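Plantazolicin methyltransferase BamL (Bacillus amyloliquefaciens subsp. plantarum, PDB 5DLY) probably transfers methyl groups from S-adenosylmethionine to nitrogen on a precursor of the antibiotic plantazolicin. Local coordinates at residues D90-A93 with Q94-S97; R13-A16 with Q17-F20; R31-E34 with R35-S39. One frame throughout, in Å; residues are numbered along the deposited sequence.

Interaction 1 (D90-A93 with Q94-S97); sequences DSSA and QAIS. With SAH (S-adenosyl-L-homocysteine), chain C.
S92 O accepts the backbone N-H of I96 at 3.1 Å and A93 O accepts that of S97 at 2.9 Å, so the i-to-i+4 pattern of helix 93-101 sets in as soon as the chain has turned away from the end of strand 85-90. S92 is the N-cap. Its OG takes the backbone N-H of A95 at 3.1 Å in a nearly straight bond (161°), satisfying an amide of the first turn from outside the helix. A chi1 of 167° carries this hydroxyl away from the serine's own nitrogen and over that turn, where it also packs against the methyl group of A95. Two residues before the cap, OD1 of D90 receives the N-H of S92 at 2.9 Å on its anti lone pair, closing an Asx turn. An acidic residue at the end of the second strand of a Rossmann-like methyltransferase, gripping the ribose of the cofactor, is a hallmark of the class I fold, and D90 fills that role here. Its OD1 accepts from O2' of S-adenosyl-L-homocysteine at 2.6 Å, while OD2 accepts from O3' at 2.7 Å. The backbone N-H of G69 adds a further bond to OD2, so protein and nucleoside together fix the carboxylate's rotation. The turn also brings S91 to the adenine, its OG lying against C4 and C5 of the base. On the buried side, CD1 of I96 rests 3.7 Å from CB of D90, and CG1 of I96 passes close to D90 O. The same isoleucine side chain reaches F108 and C110 on strand 107-110, so the first turn of the helix packs on the ends of strands 85-90 and 107-110.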
loop_
_atom_site.group_PDB
_atom_site.type_symbol
_atom_site.label_atom_id
_atom_site.label_comp_id
_atom_site.label_asym_id
_atom_site.label_seq_id
_atom_site.Cartn_x
_atom_site.Cartn_y
_atom_site.Cartn_z
ATOM N N ASP A 90 -6.398 10.313 4.011
ATOM C CA ASP A 90 -5.136 10.467 4.733
ATOM C C ASP A 90 -5.422 11.313 5.954
ATOM O O ASP A 90 -6.254 12.212 5.886
ATOM C CB ASP A 90 -4.083 11.151 3.843
ATOM C CG ASP A 90 -2.671 10.940 4.347
ATOM O OD1 ASP A 90 -2.329 11.510 5.400
ATOM O OD2 ASP A 90 -1.894 10.198 3.683
ATOM N N SER A 91 -4.765 11.008 7.074
ATOM C CA SER A 91 -4.998 11.753 8.319
ATOM C C SER A 91 -4.187 13.058 8.409
ATOM O O SER A 91 -4.329 13.815 9.374
ATOM C CB SER A 91 -4.731 10.859 9.530
ATOM O OG SER A 91 -3.408 10.369 9.481
ATOM N N SER A 92 -3.342 13.321 7.417
ATOM C CA SER A 92 -2.578 14.571 7.369
ATOM C C SER A 92 -3.314 15.658 6.586
ATOM O O SER A 92 -3.536 15.518 5.385
ATOM C CB SER A 92 -1.198 14.342 6.754
ATOM O OG SER A 92 -0.594 15.585 6.430
ATOM N N ALA A 93 -3.664 16.744 7.274
ATOM C CA ALA A 93 -4.299 17.903 6.629
ATOM C C ALA A 93 -3.432 18.513 5.529
ATOM O O ALA A 93 -3.947 18.883 4.467
ATOM C CB ALA A 93 -4.671 18.960 7.665
ATOM N N GLN A 94 -2.125 18.596 5.776
ATOM C CA GLN A 94 -1.193 19.141 4.794
ATOM C C GLN A 94 -1.151 18.286 3.537
ATOM O O GLN A 94 -1.103 18.810 2.424
ATOM C CB GLN A 94 0.211 19.278 5.378
ATOM C CG GLN A 94 1.176 20.043 4.474
ATOM C CD GLN A 94 2.637 19.693 4.717
ATOM O OE1 GLN A 94 3.088 19.578 5.861
ATOM N NE2 GLN A 94 3.388 19.523 3.634
ATOM N N ALA A 95 -1.170 16.966 3.715
ATOM C CA ALA A 95 -1.158 16.054 2.577
ATOM C C ALA A 95 -2.426 16.218 1.743
ATOM O O ALA A 95 -2.366 16.292 0.512
ATOM C CB ALA A 95 -1.003 14.622 3.054
ATOM N N ILE A 96 -3.572 16.285 2.421
ATOM C CA ILE A 96 -4.864 16.366 1.739
ATOM C C ILE A 96 -5.066 17.715 1.035
ATOM O O ILE A 96 -5.614 17.755 -0.070
ATOM C CB ILE A 96 -6.041 16.041 2.691
ATOM C CG1 ILE A 96 -6.011 14.551 3.097
ATOM C CG2 ILE A 96 -7.386 16.418 2.072
ATOM C CD1 ILE A 96 -6.145 13.581 1.932
ATOM N N SER A 97 -4.615 18.802 1.664
ATOM C CA SER A 97 -4.657 20.111 1.005
ATOM C C SER A 97 -3.822 20.112 -0.286
ATOM O O SER A 97 -4.259 20.661 -1.303
ATOM C CB SER A 97 -4.223 21.228 1.956
ATOM O OG SER A 97 -4.427 22.494 1.344
HETATM N N SAH C . 0.403 5.560 0.185
HETATM C CA SAH C . 1.551 6.523 0.223
HETATM C CB SAH C . 2.170 6.534 1.617
HETATM C CG SAH C . 2.527 7.962 2.036
HETATM S SD SAH C . 3.476 8.005 3.534
HETATM C C SAH C . 2.593 6.117 -0.782
HETATM O O SAH C . 2.371 5.243 -1.610
HETATM O OXT SAH C . 3.706 6.642 -0.799
HETATM C "C5'" SAH C . 2.332 7.397 4.740
HETATM C "C4'" SAH C . 1.011 8.156 4.754
HETATM O "O4'" SAH C . 0.077 7.464 5.597
HETATM C "C3'" SAH C . 1.143 9.560 5.342
HETATM O "O3'" SAH C . 0.676 10.539 4.393
HETATM C "C2'" SAH C . 0.303 9.525 6.613
HETATM O "O2'" SAH C . -0.349 10.754 6.946
HETATM C "C1'" SAH C . -0.705 8.441 6.270
HETATM N N9 SAH C . -1.389 7.823 7.429
HETATM C C8 SAH C . -0.814 7.355 8.558
HETATM N N7 SAH C . -1.746 6.858 9.399
HETATM C C5 SAH C . -2.939 6.996 8.798
HETATM C C6 SAH C . -4.327 6.674 9.154
HETATM N N6 SAH C . -4.582 6.080 10.335
HETATM N N1 SAH C . -5.299 6.976 8.253
HETATM C C2 SAH C . -5.010 7.571 7.077
HETATM N N3 SAH C . -3.751 7.895 6.679
HETATM C C4 SAH C . -2.702 7.639 7.503
#

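Interaction 2 (R13-A16 with Q17-F20); sequences RIQA and QTWF. With SAH (S-adenosyl-L-homocysteine), chain C; 5D7 (prop-2-en-1-yl 2-[(1S)-1-amino-4-carbamimidamidobutyl]-1,3-thiazole-4-carboxylate), chain B.
The indole of W19 turns its edge to the carbonyl of A16, with CD1 3.5 Å from A16 O and the oxygen close to the ring plane. The same oxygen accepts the backbone N-H of W19 at 3.2 Å, from well above the carbonyl plane. One residue back, Q15 O is gripped twice by T18: OG1 donates at 2.6 Å in the carbonyl plane, and the backbone N at 3.2 Å from above it. T18 reaches this carbonyl because OG1 sits between its own N and carbonyl carbon (chi1 65°). Helix 10-21 is thus tightened and kinked near its end, bonding three residues back where regular alpha-helix would bond four; upstream, Q17 N still reaches R13 O at 3.0 Å. In this Rossmann-like methyltransferase the last turns of the helix line both the cofactor and the substrate pockets. Q17, bent at chi2, brings OE1 to 3.0 Å from C8 of the adenine of S-adenosyl-L-homocysteine. F20 stands between the two ligands: CE1 lies 3.4 Å from the cofactor sulfur SD, C5' of the cofactor lies over one ring face, and CZ approaches CB of the substrate analog 5D7 to 3.6 Å. Away from the ligands, D184 on helix 176-187 takes hydrogen bonds from both W19 NE1 and Q15 NE2.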
loop_
_atom_site.group_PDB
_atom_site.type_symbol
_atom_site.label_atom_id
_atom_site.label_comp_id
_atom_site.label_asym_id
_atom_site.label_seq_id
_atom_site.Cartn_x
_atom_site.Cartn_y
_atom_site.Cartn_z
ATOM N N ARG A 13 4.310 1.723 16.381
ATOM C CA ARG A 13 3.555 2.285 15.268
ATOM C C ARG A 13 3.232 3.756 15.511
ATOM O O ARG A 13 3.305 4.568 14.586
ATOM C CB ARG A 13 2.284 1.468 15.000
ATOM C CG ARG A 13 2.560 0.056 14.512
ATOM C CD ARG A 13 1.326 -0.580 13.892
ATOM N NE ARG A 13 0.237 -0.654 14.865
ATOM C CZ ARG A 13 0.126 -1.597 15.795
ATOM N NH1 ARG A 13 1.026 -2.577 15.879
ATOM N NH2 ARG A 13 -0.892 -1.563 16.637
ATOM N N ILE A 14 2.914 4.105 16.764
ATOM C CA ILE A 14 2.703 5.510 17.132
ATOM C C ILE A 14 3.964 6.334 16.857
ATOM O O ILE A 14 3.879 7.425 16.297
ATOM C CB ILE A 14 2.272 5.691 18.613
ATOM C CG1 ILE A 14 1.017 4.866 18.940
ATOM C CG2 ILE A 14 2.102 7.175 18.944
ATOM C CD1 ILE A 14 -0.214 5.192 18.125
ATOM N N GLN A 15 5.120 5.790 17.236
ATOM C CA GLN A 15 6.410 6.436 17.003
ATOM C C GLN A 15 6.718 6.604 15.515
ATOM O O GLN A 15 7.179 7.665 15.097
ATOM C CB GLN A 15 7.537 5.671 17.716
ATOM C CG GLN A 15 8.945 6.206 17.466
ATOM C CD GLN A 15 9.137 7.651 17.909
ATOM O OE1 GLN A 15 8.434 8.145 18.793
ATOM N NE2 GLN A 15 10.094 8.338 17.290
ATOM N N ALA A 16 6.440 5.574 14.714
ATOM C CA ALA A 16 6.664 5.646 13.263
ATOM C C ALA A 16 5.824 6.766 12.645
ATOM O O ALA A 16 6.274 7.479 11.744
ATOM C CB ALA A 16 6.341 4.314 12.605
ATOM N N GLN A 17 4.602 6.917 13.148
ATOM C CA GLN A 17 3.669 7.907 12.632
ATOM C C GLN A 17 4.070 9.355 12.969
ATOM O O GLN A 17 3.662 10.278 12.265
ATOM C CB GLN A 17 2.227 7.562 13.063
ATOM C CG GLN A 17 1.168 8.625 12.778
ATOM C CD GLN A 17 0.998 8.970 11.312
ATOM O OE1 GLN A 17 1.440 8.243 10.409
ATOM N NE2 GLN A 17 0.356 10.105 11.060
ATOM N N THR A 18 4.902 9.554 13.998
ATOM C CA THR A 18 5.420 10.910 14.261
ATOM C C THR A 18 6.157 11.510 13.057
ATOM O O THR A 18 6.185 12.728 12.888
ATOM C CB THR A 18 6.318 11.006 15.520
ATOM O OG1 THR A 18 7.517 10.244 15.336
ATOM C CG2 THR A 18 5.571 10.538 16.757
ATOM N N TRP A 19 6.714 10.656 12.198
ATOM C CA TRP A 19 7.412 11.119 11.002
ATOM C C TRP A 19 6.492 11.689 9.908
ATOM O O TRP A 19 6.965 12.219 8.907
ATOM C CB TRP A 19 8.322 9.999 10.467
ATOM C CG TRP A 19 9.450 9.727 11.405
ATOM C CD1 TRP A 19 9.467 8.827 12.429
ATOM C CD2 TRP A 19 10.717 10.399 11.435
ATOM N NE1 TRP A 19 10.682 8.885 13.090
ATOM C CE2 TRP A 19 11.463 9.839 12.494
ATOM C CE3 TRP A 19 11.301 11.408 10.651
ATOM C CZ2 TRP A 19 12.769 10.263 12.801
ATOM C CZ3 TRP A 19 12.590 11.830 10.957
ATOM C CH2 TRP A 19 13.311 11.251 12.022
ATOM N N PHE A 20 5.177 11.605 10.130
ATOM C CA PHE A 20 4.193 12.127 9.189
ATOM C C PHE A 20 3.281 13.182 9.802
ATOM O O PHE A 20 2.490 13.800 9.089
ATOM C CB PHE A 20 3.408 10.976 8.546
ATOM C CG PHE A 20 4.297 10.040 7.797
ATOM C CD1 PHE A 20 4.691 10.342 6.498
ATOM C CD2 PHE A 20 4.815 8.906 8.417
ATOM C CE1 PHE A 20 5.559 9.512 5.810
ATOM C CE2 PHE A 20 5.678 8.068 7.727
ATOM C CZ PHE A 20 6.051 8.372 6.426
HETATM N N SAH C . 0.403 5.560 0.185
HETATM C CA SAH C . 1.551 6.523 0.223
HETATM C CB SAH C . 2.170 6.534 1.617
HETATM C CG SAH C . 2.527 7.962 2.036
HETATM S SD SAH C . 3.476 8.005 3.534
HETATM C C SAH C . 2.593 6.117 -0.782
HETATM O O SAH C . 2.371 5.243 -1.610
HETATM O OXT SAH C . 3.706 6.642 -0.799
HETATM C "C5'" SAH C . 2.332 7.397 4.740
HETATM C "C4'" SAH C . 1.011 8.156 4.754
HETATM O "O4'" SAH C . 0.077 7.464 5.597
HETATM C "C3'" SAH C . 1.143 9.560 5.342
HETATM O "O3'" SAH C . 0.676 10.539 4.393
HETATM C "C2'" SAH C . 0.303 9.525 6.613
HETATM O "O2'" SAH C . -0.349 10.754 6.946
HETATM C "C1'" SAH C . -0.705 8.441 6.270
HETATM N N9 SAH C . -1.389 7.823 7.429
HETATM C C8 SAH C . -0.814 7.355 8.558
HETATM N N7 SAH C . -1.746 6.858 9.399
HETATM C C5 SAH C . -2.939 6.996 8.798
HETATM C C6 SAH C . -4.327 6.674 9.154
HETATM N N6 SAH C . -4.582 6.080 10.335
HETATM N N1 SAH C . -5.299 6.976 8.253
HETATM C C2 SAH C . -5.010 7.571 7.077
HETATM N N3 SAH C . -3.751 7.895 6.679
HETATM C C4 SAH C . -2.702 7.639 7.503
HETATM O O9 5D7 B . 9.304 1.638 0.915
HETATM C C6 5D7 B . 10.148 2.086 1.676
HETATM O O7 5D7 B . 11.533 1.700 1.560
HETATM C C8 5D7 B . 11.959 0.686 0.645
HETATM C C2 5D7 B . 9.797 3.067 2.730
HETATM N N3 5D7 B . 8.573 3.658 2.790
HETATM C C4 5D7 B . 8.410 4.531 3.794
HETATM S S5 5D7 B . 9.887 4.628 4.697
HETATM C C1 5D7 B . 10.710 3.475 3.712
HETATM C CA 5D7 B . 7.244 5.358 4.169
HETATM N N 5D7 B . 6.264 5.252 3.095
HETATM C CB 5D7 B . 6.633 4.920 5.508
HETATM C CG 5D7 B . 6.500 3.407 5.723
HETATM C CD 5D7 B . 5.308 3.135 6.627
HETATM N NE 5D7 B . 5.264 1.714 6.944
HETATM C CZ 5D7 B . 5.875 1.064 7.936
HETATM N NH2 5D7 B . 5.726 -0.183 8.056
HETATM N NH1 5D7 B . 6.590 1.694 8.779
HETATM C C3 5D7 B . 13.441 0.478 0.827
HETATM C C5 5D7 B . 14.214 0.172 -0.196
#

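Interaction 3 (R31-E34 with R35-S39); sequences RYDE and RETSS. With 5D7 (prop-2-en-1-yl 2-[(1S)-1-amino-4-carbamimidamidobutyl]-1,3-thiazole-4-carboxylate), chain B.
From CB, the side chain of Y32 leaves with CG anti to the backbone N (chi1 179°), laying the ring alongside the next turn, where E36 and R35 meet it. CD2 comes within 3.6 Å of R35 NH2, the guanidinium standing almost perpendicular to the ring. CE2 touches CG of E36, which sits over one face as a CH-pi contact, 3.8 Å from the ring centroid and 21° off the normal. CZ packs on CB of E36. CE1 approaches the substrate analog 5D7, 3.6 Å from C1 of its thiazole. At the tip, OH bonds to T172 OG1. The glutamate above the ring is held by R35, whose NE makes a salt bridge to E36 OE2 at 2.8 Å in the guanidinium plane; K250 pairs with OE1. Along the backbone, hydroxyls add to the helical bonds: D33 O accepts from T37 N at 2.9 Å and T37 OG1 at 2.6 Å, arriving from opposite faces of the carbonyl plane, and S38 OG returns to E34 O at 2.8 Å. With OG1 so engaged, CG2 of T37 presents a methyl group to the ester carbonyl of 5D7. The D33 carboxylate lies against the analog's CA and amino N, while Y181 OH bonds its OD1. All this belongs to the long helix 23-56, whose ligand-facing side forms a wall of the substrate pocket: Y32 packs on E178 and L182 of helix 176-187, R35 bridges to E178, and T37 meets L131 in the loop following strand 124-130.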
loop_
_atom_site.group_PDB
_atom_site.type_symbol
_atom_site.label_atom_id
_atom_site.label_comp_id
_atom_site.label_asym_id
_atom_site.label_seq_id
_atom_site.Cartn_x
_atom_site.Cartn_y
_atom_site.Cartn_z
ATOM N N ARG A 31 11.210 13.805 1.758
ATOM C CA ARG A 31 12.427 13.765 0.951
ATOM C C ARG A 31 12.884 12.334 0.678
ATOM O O ARG A 31 13.159 11.976 -0.468
ATOM C CB ARG A 31 13.543 14.556 1.637
ATOM C CG ARG A 31 14.738 14.841 0.745
ATOM C CD ARG A 31 15.899 15.428 1.531
ATOM N NE ARG A 31 15.634 16.779 2.021
ATOM C CZ ARG A 31 15.414 17.098 3.296
ATOM N NH1 ARG A 31 15.431 16.169 4.248
ATOM N NH2 ARG A 31 15.190 18.361 3.627
ATOM N N TYR A 32 12.968 11.522 1.732
ATOM C CA TYR A 32 13.361 10.128 1.571
ATOM C C TYR A 32 12.368 9.394 0.658
ATOM O O TYR A 32 12.774 8.715 -0.297
ATOM C CB TYR A 32 13.480 9.390 2.921
ATOM C CG TYR A 32 13.860 7.940 2.717
ATOM C CD1 TYR A 32 12.881 6.974 2.468
ATOM C CD2 TYR A 32 15.197 7.540 2.714
ATOM C CE1 TYR A 32 13.222 5.656 2.238
ATOM C CE2 TYR A 32 15.551 6.213 2.492
ATOM C CZ TYR A 32 14.555 5.273 2.250
ATOM O OH TYR A 32 14.855 3.945 2.021
ATOM N N ASP A 33 11.079 9.534 0.960
ATOM C CA ASP A 33 10.039 8.766 0.259
ATOM C C ASP A 33 9.992 9.092 -1.224
ATOM O O ASP A 33 9.867 8.193 -2.059
ATOM C CB ASP A 33 8.663 8.997 0.891
ATOM C CG ASP A 33 8.540 8.403 2.288
ATOM O OD1 ASP A 33 9.481 7.716 2.755
ATOM O OD2 ASP A 33 7.488 8.641 2.917
ATOM N N GLU A 34 10.109 10.375 -1.556
ATOM C CA GLU A 34 10.129 10.785 -2.957
ATOM C C GLU A 34 11.346 10.250 -3.706
ATOM O O GLU A 34 11.230 9.815 -4.851
ATOM C CB GLU A 34 10.057 12.310 -3.070
ATOM C CG GLU A 34 8.695 12.872 -2.716
ATOM C CD GLU A 34 7.651 12.578 -3.770
ATOM O OE1 GLU A 34 6.742 11.765 -3.495
ATOM O OE2 GLU A 34 7.750 13.152 -4.877
ATOM N N ARG A 35 12.506 10.268 -3.053
ATOM C CA ARG A 35 13.752 9.828 -3.681
ATOM C C ARG A 35 13.831 8.312 -3.846
ATOM O O ARG A 35 14.306 7.811 -4.868
ATOM C CB ARG A 35 14.959 10.327 -2.874
ATOM C CG ARG A 35 16.307 10.064 -3.529
ATOM C CD ARG A 35 17.473 10.450 -2.626
ATOM N NE ARG A 35 17.670 9.504 -1.520
ATOM C CZ ARG A 35 17.629 9.824 -0.226
ATOM N NH1 ARG A 35 17.422 11.080 0.169
ATOM N NH2 ARG A 35 17.821 8.882 0.689
ATOM N N GLU A 36 13.362 7.583 -2.837
ATOM C CA GLU A 36 13.625 6.151 -2.764
ATOM C C GLU A 36 12.419 5.259 -3.060
ATOM O O GLU A 36 12.599 4.085 -3.395
ATOM C CB GLU A 36 14.226 5.785 -1.400
ATOM C CG GLU A 36 15.530 6.500 -1.047
ATOM C CD GLU A 36 16.747 6.052 -1.852
ATOM O OE1 GLU A 36 16.689 5.030 -2.569
ATOM O OE2 GLU A 36 17.789 6.732 -1.767
ATOM N N THR A 37 11.206 5.798 -2.932
ATOM C CA THR A 37 10.000 4.977 -3.108
ATOM C C THR A 37 9.137 5.338 -4.319
ATOM O O THR A 37 8.199 4.612 -4.648
ATOM C CB THR A 37 9.112 4.914 -1.823
ATOM O OG1 THR A 37 8.324 6.103 -1.682
ATOM C CG2 THR A 37 9.953 4.720 -0.569
ATOM N N SER A 38 9.433 6.452 -4.985
ATOM C CA SER A 38 8.559 6.900 -6.071
ATOM C C SER A 38 8.503 5.916 -7.239
ATOM O O SER A 38 7.438 5.726 -7.809
ATOM C CB SER A 38 8.918 8.306 -6.554
ATOM O OG SER A 38 10.250 8.366 -7.014
ATOM N N SER A 39 9.624 5.278 -7.587
ATOM C CA SER A 39 9.628 4.400 -8.760
ATOM C C SER A 39 8.845 3.106 -8.555
ATOM O O SER A 39 8.348 2.524 -9.521
ATOM C CB SER A 39 11.049 4.117 -9.280
ATOM O OG SER A 39 11.803 3.323 -8.381
HETATM O O9 5D7 B . 9.304 1.638 0.915
HETATM C C6 5D7 B . 10.148 2.086 1.676
HETATM O O7 5D7 B . 11.533 1.700 1.560
HETATM C C8 5D7 B . 11.959 0.686 0.645
HETATM C C2 5D7 B . 9.797 3.067 2.730
HETATM N N3 5D7 B . 8.573 3.658 2.790
HETATM C C4 5D7 B . 8.410 4.531 3.794
HETATM S S5 5D7 B . 9.887 4.628 4.697
HETATM C C1 5D7 B . 10.710 3.475 3.712
HETATM C CA 5D7 B . 7.244 5.358 4.169
HETATM N N 5D7 B . 6.264 5.252 3.095
HETATM C CB 5D7 B . 6.633 4.920 5.508
HETATM C CG 5D7 B . 6.500 3.407 5.723
HETATM C CD 5D7 B . 5.308 3.135 6.627
HETATM N NE 5D7 B . 5.264 1.714 6.944
HETATM C CZ 5D7 B . 5.875 1.064 7.936
HETATM N NH2 5D7 B . 5.726 -0.183 8.056
HETATM N NH1 5D7 B . 6.590 1.694 8.779
HETATM C C3 5D7 B . 13.441 0.478 0.827
HETATM C C5 5D7 B . 14.214 0.172 -0.196
#

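How the interactions relate
Interactions 2 and 3 lie on consecutive helices, 10-21 and 23-56, and meet where F20 CE1 lies 3.6 Å from D33 OD2; both border the substrate analog. Interaction 1 belongs to the strand-to-helix turn of the Rossmann-like core and touches interaction 2 by packing beside the adenine, but stays about 10 Å from interaction 3 at the nearest atoms. Each is partly buried, with a ligand-facing side. Their chemistry differs with place: interaction 1 pairs a carboxylate that binds the ribose with a helix N-cap, interaction 2 sets an aromatic ring between the ligands and an amide beside the adenine, and interaction 3 joins a tyrosine that reaches the thiazole to a glutamate-arginine salt bridge beside its ring.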